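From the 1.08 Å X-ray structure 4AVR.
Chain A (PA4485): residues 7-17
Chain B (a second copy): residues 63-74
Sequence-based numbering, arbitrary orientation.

Chain A 7-17: SYYGSRHAGLR
Chain B, residues 63-74: FRRGRIIDVSRK

Which polar contacts tie the two stretches together? The guanidinium of B:Arg64, its CA-to-CB bond pointing toward chain A and its chi1 to chi3 all m, presents its edge to A:Ala14 O. B:Arg64 NH1 donates to A:Ala14 O at 3.0 Å, and B:Arg64 NH2 adds a weak bond to A:Ala14 O, also 3.0 Å. One carbonyl thus faces both amino groups, while A:Arg12 O lies 2.8 Å from B:Arg64 NH1.

Where do opposite charges meet? A:Arg12 (p, t, m) forms a salt bridge through NE with B:Asp70 OD2 at 3.4 Å; the hydrogen bond within it is weak though nearly straight, at 161°. The CA-to-CB bond of B:Asp70 (chi1 m, chi2 -28°) points toward chain A. A water reinforces the pair, accepting from A:Arg12 NH2 at 2.9 Å and donating to B:Asp70 OD2 at 3.1 Å. Another water joins B:Arg67 NH1 at 2.9 Å to A:Ala14 O at 2.8 Å.

What backbone shapes make these groups available? Chain A leaves a strand at A:Tyr8 and coils into a 3-10 segment, residues 11-13, with A:His13 N bonded to A:Gly10 O at 3.1 Å. A type II turn from A:His13 to A:Leu16 follows, A:Gly15 taking phi/psi 88/-12. In chain B, a type II turn from B:Arg64 to B:Arg67 precedes strand 69-71, and B:Ser72 caps the helix beginning at B:Arg73. The nearest register pairs A:Arg12 CA with B:Asp70 CA, 6.9 Å apart.

Where does packing complete the contact? A:Leu16 (m, t) covers one face of the B:Arg64 guanidinium, its CG 3.7 Å from B:Arg64 NH1. Farther along, A:Tyr8 (chi1 p) brings OH within 3.4 Å of B:Arg73 CD (chi1 t). Together the stretches bury 351 Å².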

# COMPACT_ATOMS: atom_id res chain seq x y z
N SER A 7 -0.93 8.62 -3.59
CA SER A 7 -0.43 7.46 -2.86
C SER A 7 -0.58 6.23 -3.75
O SER A 7 -1.14 6.33 -4.83
CB SER A 7 -1.26 7.24 -1.59
OG SER A 7 -2.50 6.64 -1.92
N TYR A 8 -0.13 5.08 -3.25
CA TYR A 8 -0.42 3.82 -3.93
C TYR A 8 -0.93 2.77 -2.97
O TYR A 8 -0.62 2.77 -1.77
CB TYR A 8 0.74 3.32 -4.79
CG TYR A 8 1.99 2.84 -4.10
CD1 TYR A 8 2.16 1.51 -3.74
CD2 TYR A 8 3.07 3.70 -3.91
CE1 TYR A 8 3.36 1.05 -3.19
CE2 TYR A 8 4.27 3.28 -3.38
CZ TYR A 8 4.40 1.96 -3.02
OH TYR A 8 5.60 1.51 -2.51
N TYR A 9 -1.75 1.88 -3.50
CA TYR A 9 -2.34 0.79 -2.73
C TYR A 9 -1.29 -0.22 -2.26
O TYR A 9 -0.40 -0.60 -3.00
CB TYR A 9 -3.31 -0.00 -3.58
CG TYR A 9 -4.65 0.61 -3.94
CD1 TYR A 9 -4.74 1.64 -4.85
CD2 TYR A 9 -5.83 0.09 -3.42
CE1 TYR A 9 -5.97 2.15 -5.24
CE2 TYR A 9 -7.06 0.58 -3.82
CZ TYR A 9 -7.13 1.61 -4.73
OH TYR A 9 -8.34 2.11 -5.15
N GLY A 10 -1.47 -0.71 -1.05
CA GLY A 10 -0.75 -1.90 -0.62
C GLY A 10 -1.31 -3.16 -1.25
O GLY A 10 -2.50 -3.25 -1.59
N SER A 11 -0.48 -4.19 -1.31
CA SER A 11 -0.88 -5.48 -1.85
C SER A 11 -1.88 -6.17 -0.96
O SER A 11 -2.53 -7.11 -1.43
CB SER A 11 0.32 -6.45 -1.92
OG SER A 11 0.83 -6.69 -0.62
N ARG A 12 -2.02 -5.74 0.29
CA ARG A 12 -3.02 -6.33 1.17
C ARG A 12 -4.42 -6.18 0.58
O ARG A 12 -5.30 -6.96 0.92
CB ARG A 12 -2.95 -5.70 2.55
CG ARG A 12 -3.33 -4.24 2.57
CD ARG A 12 -3.11 -3.67 3.95
NE ARG A 12 -3.98 -4.24 4.98
CZ ARG A 12 -5.14 -3.73 5.38
NH1 ARG A 12 -5.64 -2.61 4.85
NH2 ARG A 12 -5.81 -4.36 6.35
N HIS A 13 -4.61 -5.19 -0.30
CA HIS A 13 -5.90 -4.93 -0.95
C HIS A 13 -6.14 -5.80 -2.15
O HIS A 13 -7.26 -5.83 -2.67
CB HIS A 13 -6.01 -3.48 -1.38
CG HIS A 13 -5.86 -2.50 -0.25
ND1 HIS A 13 -6.77 -2.37 0.73
CD2 HIS A 13 -4.82 -1.62 0.07
CE1 HIS A 13 -6.35 -1.44 1.61
NE2 HIS A 13 -5.17 -0.98 1.19
N ALA A 14 -5.13 -6.49 -2.65
CA ALA A 14 -5.25 -7.23 -3.91
C ALA A 14 -6.33 -8.30 -3.79
O ALA A 14 -6.34 -9.07 -2.83
CB ALA A 14 -3.94 -7.84 -4.34
N GLY A 15 -7.23 -8.34 -4.76
CA GLY A 15 -8.34 -9.28 -4.73
C GLY A 15 -9.59 -8.80 -4.02
O GLY A 15 -10.64 -9.43 -4.12
N LEU A 16 -9.51 -7.69 -3.29
CA LEU A 16 -10.67 -7.16 -2.57
C LEU A 16 -11.42 -6.20 -3.47
O LEU A 16 -10.85 -5.55 -4.33
CB LEU A 16 -10.24 -6.44 -1.29
CG LEU A 16 -9.48 -7.33 -0.31
CD1 LEU A 16 -9.11 -6.55 0.94
CD2 LEU A 16 -10.28 -8.57 0.04
N ARG A 17 -12.73 -6.10 -3.26
CA ARG A 17 -13.58 -5.30 -4.12
C ARG A 17 -13.35 -3.82 -3.95
O ARG A 17 -13.40 -3.29 -2.84
CB ARG A 17 -15.05 -5.52 -3.77
CG ARG A 17 -15.54 -6.92 -3.91
CD ARG A 17 -15.67 -7.26 -5.36
NE ARG A 17 -16.36 -8.54 -5.51
CZ ARG A 17 -16.60 -9.12 -6.67
NH1 ARG A 17 -16.23 -8.52 -7.80
NH2 ARG A 17 -17.21 -10.29 -6.71
N PHE B 63 -7.28 -9.56 8.23
CA PHE B 63 -8.53 -10.30 8.39
C PHE B 63 -8.92 -10.99 7.08
O PHE B 63 -10.08 -11.11 6.71
CB PHE B 63 -9.60 -9.40 9.03
CG PHE B 63 -9.18 -8.85 10.39
CD1 PHE B 63 -8.82 -9.71 11.43
CD2 PHE B 63 -9.13 -7.48 10.63
CE1 PHE B 63 -8.43 -9.22 12.67
CE2 PHE B 63 -8.74 -6.99 11.87
CZ PHE B 63 -8.38 -7.85 12.89
N ARG B 64 -7.87 -11.50 6.43
CA ARG B 64 -7.90 -12.24 5.16
C ARG B 64 -7.51 -13.66 5.51
O ARG B 64 -6.54 -13.86 6.25
CB ARG B 64 -6.81 -11.73 4.18
CG ARG B 64 -7.03 -10.38 3.52
CD ARG B 64 -8.09 -10.44 2.42
NE ARG B 64 -7.69 -11.12 1.17
CZ ARG B 64 -6.97 -10.62 0.14
NH1 ARG B 64 -6.42 -9.40 0.15
NH2 ARG B 64 -6.76 -11.40 -0.92
N ARG B 65 -8.20 -14.65 4.97
CA ARG B 65 -7.75 -16.03 5.14
C ARG B 65 -6.46 -16.26 4.34
O ARG B 65 -6.31 -15.75 3.22
N GLY B 66 -5.52 -17.01 4.90
CA GLY B 66 -4.27 -17.27 4.20
C GLY B 66 -3.26 -16.14 4.28
O GLY B 66 -2.44 -15.99 3.37
N ARG B 67 -3.31 -15.30 5.34
CA ARG B 67 -2.25 -14.31 5.62
C ARG B 67 -1.99 -14.21 7.11
O ARG B 67 -2.95 -14.16 7.90
CB ARG B 67 -2.67 -12.94 5.14
CG ARG B 67 -3.10 -12.88 3.69
CD ARG B 67 -1.89 -12.73 2.81
NE ARG B 67 -2.31 -12.86 1.41
CZ ARG B 67 -2.94 -11.93 0.71
NH1 ARG B 67 -3.24 -10.74 1.24
NH2 ARG B 67 -3.27 -12.18 -0.55
N ILE B 68 -0.72 -14.13 7.50
CA ILE B 68 -0.36 -14.03 8.91
C ILE B 68 0.09 -12.64 9.37
O ILE B 68 0.05 -12.35 10.56
CB ILE B 68 0.67 -15.07 9.35
CG1 ILE B 68 2.04 -14.85 8.71
CG2 ILE B 68 0.09 -16.47 9.18
CD1 ILE B 68 3.07 -15.71 9.42
N ILE B 69 0.55 -11.79 8.45
CA ILE B 69 1.06 -10.46 8.83
C ILE B 69 0.95 -9.55 7.62
O ILE B 69 1.10 -10.01 6.48
CB ILE B 69 2.53 -10.57 9.33
CG1 ILE B 69 3.01 -9.28 10.01
CG2 ILE B 69 3.50 -11.00 8.23
CD1 ILE B 69 4.28 -9.47 10.82
N ASP B 70 0.67 -8.27 7.86
CA ASP B 70 0.75 -7.24 6.83
C ASP B 70 1.71 -6.18 7.33
O ASP B 70 1.49 -5.56 8.37
CB ASP B 70 -0.60 -6.60 6.52
CG ASP B 70 -1.47 -7.46 5.62
OD1 ASP B 70 -0.91 -8.26 4.82
OD2 ASP B 70 -2.70 -7.33 5.72
N VAL B 71 2.79 -5.97 6.60
CA VAL B 71 3.85 -5.06 7.03
C VAL B 71 3.67 -3.68 6.38
O VAL B 71 2.95 -3.52 5.39
CB VAL B 71 5.24 -5.65 6.71
CG1 VAL B 71 5.42 -7.00 7.40
CG2 VAL B 71 5.50 -5.75 5.22
N SER B 72 4.35 -2.69 6.94
CA SER B 72 4.33 -1.34 6.37
C SER B 72 5.03 -1.29 5.02
O SER B 72 5.80 -2.18 4.66
CB SER B 72 5.01 -0.37 7.32
OG SER B 72 6.40 -0.69 7.41
N ARG B 73 4.81 -0.19 4.30
CA ARG B 73 5.42 -0.03 2.99
C ARG B 73 6.94 -0.11 3.09
O ARG B 73 7.58 -0.80 2.29
CB ARG B 73 5.00 1.32 2.38
CG ARG B 73 5.44 1.51 0.94
CD ARG B 73 5.66 2.97 0.55
NE ARG B 73 6.68 3.63 1.37
CZ ARG B 73 8.00 3.41 1.28
NH1 ARG B 73 8.48 2.57 0.37
NH2 ARG B 73 8.84 4.01 2.11
N LYS B 74 7.52 0.60 4.04
CA LYS B 74 8.97 0.61 4.18
C LYS B 74 9.50 -0.79 4.51
O LYS B 74 10.56 -1.19 4.02
CB LYS B 74 9.40 1.62 5.25
CG LYS B 74 10.90 1.79 5.36
CD LYS B 74 11.45 2.47 4.14
CE LYS B 74 12.89 2.85 4.33
NZ LYS B 74 13.43 3.54 3.13
O HOH W 1 -4.15 -9.43 -1.13
O HOH W 2 -4.14 -5.96 8.07